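PDB 6NAL: thiol-activated cytolysin from Desulfobulbus propionicus, which probably forms large beta-barrel pores in cholesterol-containing membranes, as other members of the cholesterol-dependent cytolysin family do. Local coordinates for residues 50-55 with 352-357. Residues are numbered along the deposited sequence; the frame is centred on the assembly and turned at random.
Sequences REKCSY and TTEYVA
The ring of Tyr-355 leans across the strand boundary and lies against Cys-53, its antiparallel partner in a hydrogen-bonded pair. With chi1 at 60°, its CG sits between the backbone N and the carbonyl carbon, which swings the ring over the neighbouring strand. CB of Cys-53 rests on one ring face as a CH-pi contact, displaced toward the rim and 3.7 Å from CZ of Tyr-355. The sulfur approaches more obliquely: SG of Cys-53 is 4.8 Å from the ring centroid of Tyr-355 and also touches the methyl group of Ala-357. CB of Tyr-55 meets the ring's rim at CE1 of Tyr-355, 3.9 Å away, while the ring of Tyr-55 turns away, its CG anti to the backbone N, to a cation-pi contact with Lys-162. Helix 156-163 packs against this face, touching Tyr-55, Thr-353 and Tyr-355.

On the other face, Lys-52 and Glu-354 run at a slant to each other. NZ of Lys-52 reaches OE1 of Glu-354 at 3.4 Å, a long, weak salt bridge whose lysine end is uncertainly placed; OE1 of Glu-354 is held more firmly by the backbone N of Ile-29. Nearer the backbone, CB of Ser-54 packs on CG of Glu-354.

Three reciprocal pairs of backbone hydrogen bonds join the strands, Glu-51 with Ala-357, Cys-53 with Tyr-355 and Tyr-55 with Thr-353. The straightest runs from Cys-53 N to Tyr-355 O, 2.9 Å at 171°. Strands 44-59 and 349-372, which carry these segments, are antiparallel neighbours in a mixed sheet that Cys-53 to Tyr-55 continue into a parallel strand of the second subunit. The chemistry implies a seam held mainly by main-chain bonds, with aromatic and sulfur packing on its helix-covered face and a weak charge attraction on the other.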
loop_
_atom_site.group_PDB
_atom_site.type_symbol
_atom_site.label_atom_id
_atom_site.label_comp_id
_atom_site.label_asym_id
_atom_site.label_seq_id
_atom_site.Cartn_x
_atom_site.Cartn_y
_atom_site.Cartn_z
ATOM N N ARG A 50 6.339 3.051 7.712
ATOM C CA ARG A 50 6.780 2.114 8.728
ATOM C C ARG A 50 5.572 1.461 9.352
ATOM O O ARG A 50 4.538 2.087 9.560
ATOM C CB ARG A 50 7.636 2.793 9.800
ATOM C CG ARG A 50 9.046 3.125 9.291
ATOM C CD ARG A 50 9.853 3.936 10.291
ATOM N NE ARG A 50 9.096 5.114 10.666
ATOM C CZ ARG A 50 9.471 6.007 11.562
ATOM N NH1 ARG A 50 10.620 5.884 12.214
ATOM N NH2 ARG A 50 8.679 7.031 11.792
ATOM N N GLU A 51 5.720 0.188 9.643
ATOM C CA GLU A 51 4.634 -0.600 10.187
ATOM C C GLU A 51 5.177 -1.527 11.263
ATOM O O GLU A 51 6.231 -2.150 11.097
ATOM C CB GLU A 51 3.968 -1.417 9.108
ATOM C CG GLU A 51 2.559 -1.825 9.418
ATOM C CD GLU A 51 2.017 -2.771 8.327
ATOM O OE1 GLU A 51 2.784 -3.152 7.384
ATOM O OE2 GLU A 51 0.819 -3.136 8.422
ATOM N N LYS A 52 4.429 -1.610 12.341
ATOM C CA LYS A 52 4.724 -2.455 13.468
ATOM C C LYS A 52 4.119 -3.815 13.176
ATOM O O LYS A 52 2.916 -3.902 12.883
ATOM C CB LYS A 52 4.140 -1.849 14.739
ATOM C CG LYS A 52 4.495 -2.626 16.000
ATOM C CD LYS A 52 4.091 -1.886 17.291
ATOM C CE LYS A 52 3.654 -2.921 18.366
ATOM N NZ LYS A 52 4.093 -2.671 19.760
ATOM N N CYS A 53 4.962 -4.864 13.253
ATOM C CA CYS A 53 4.560 -6.236 12.987
ATOM C C CYS A 53 5.104 -7.148 14.064
ATOM O O CYS A 53 6.063 -6.814 14.756
ATOM C CB CYS A 53 5.097 -6.806 11.661
ATOM S SG CYS A 53 4.860 -5.782 10.274
ATOM N N SER A 54 4.512 -8.334 14.154
ATOM C CA SER A 54 5.037 -9.423 14.945
ATOM C C SER A 54 5.057 -10.696 14.098
ATOM O O SER A 54 4.294 -10.867 13.150
ATOM C CB SER A 54 4.244 -9.589 16.224
ATOM O OG SER A 54 3.098 -10.366 16.056
ATOM N N TYR A 55 6.024 -11.534 14.373
ATOM C CA TYR A 55 6.207 -12.769 13.649
ATOM C C TYR A 55 6.063 -13.868 14.681
ATOM O O TYR A 55 6.646 -13.771 15.759
ATOM C CB TYR A 55 7.563 -12.831 12.967
ATOM C CG TYR A 55 7.743 -14.121 12.198
ATOM C CD1 TYR A 55 7.116 -14.323 10.974
ATOM C CD2 TYR A 55 8.525 -15.135 12.705
ATOM C CE1 TYR A 55 7.252 -15.504 10.272
ATOM C CE2 TYR A 55 8.685 -16.374 11.999
ATOM C CZ TYR A 55 8.045 -16.536 10.799
ATOM O OH TYR A 55 8.166 -17.680 10.079
ATOM N N THR A 352 7.192 -15.536 19.634
ATOM C CA THR A 352 6.681 -14.317 19.012
ATOM C C THR A 352 7.706 -13.217 19.196
ATOM O O THR A 352 8.366 -13.156 20.237
ATOM C CB THR A 352 5.367 -13.832 19.633
ATOM O OG1 THR A 352 4.301 -14.716 19.274
ATOM C CG2 THR A 352 5.037 -12.390 19.179
ATOM N N THR A 353 7.822 -12.330 18.212
ATOM C CA THR A 353 8.731 -11.195 18.327
ATOM C C THR A 353 8.206 -10.074 17.420
ATOM O O THR A 353 7.681 -10.344 16.344
ATOM C CB THR A 353 10.155 -11.618 17.951
ATOM O OG1 THR A 353 11.079 -10.544 18.218
ATOM C CG2 THR A 353 10.193 -12.013 16.473
ATOM N N GLU A 354 8.332 -8.831 17.867
ATOM C CA GLU A 354 7.852 -7.686 17.121
ATOM C C GLU A 354 9.017 -7.004 16.429
ATOM O O GLU A 354 10.173 -7.139 16.824
ATOM C CB GLU A 354 7.115 -6.704 18.023
ATOM C CG GLU A 354 5.956 -7.372 18.750
ATOM C CD GLU A 354 5.280 -6.486 19.787
ATOM O OE1 GLU A 354 5.893 -5.467 20.176
ATOM O OE2 GLU A 354 4.141 -6.821 20.211
ATOM N N TYR A 355 8.695 -6.320 15.345
ATOM C CA TYR A 355 9.685 -5.616 14.564
ATOM C C TYR A 355 8.988 -4.488 13.817
ATOM O O TYR A 355 7.761 -4.453 13.697
ATOM C CB TYR A 355 10.423 -6.557 13.620
ATOM C CG TYR A 355 9.586 -7.274 12.601
ATOM C CD1 TYR A 355 8.958 -8.464 12.897
ATOM C CD2 TYR A 355 9.512 -6.802 11.311
ATOM C CE1 TYR A 355 8.224 -9.155 11.915
ATOM C CE2 TYR A 355 8.804 -7.466 10.338
ATOM C CZ TYR A 355 8.148 -8.641 10.652
ATOM O OH TYR A 355 7.420 -9.280 9.680
ATOM N N VAL A 356 9.801 -3.561 13.327
ATOM C CA VAL A 356 9.350 -2.447 12.501
ATOM C C VAL A 356 9.697 -2.725 11.038
ATOM O O VAL A 356 10.869 -2.694 10.653
ATOM C CB VAL A 356 9.993 -1.134 12.950
ATOM C CG1 VAL A 356 9.459 -0.013 12.117
ATOM C CG2 VAL A 356 9.716 -0.887 14.404
ATOM N N ALA A 357 8.698 -2.993 10.201
ATOM C CA ALA A 357 8.953 -3.192 8.773
ATOM C C ALA A 357 8.945 -1.812 8.135
ATOM O O ALA A 357 7.997 -1.044 8.355
ATOM C CB ALA A 357 7.898 -4.078 8.100
#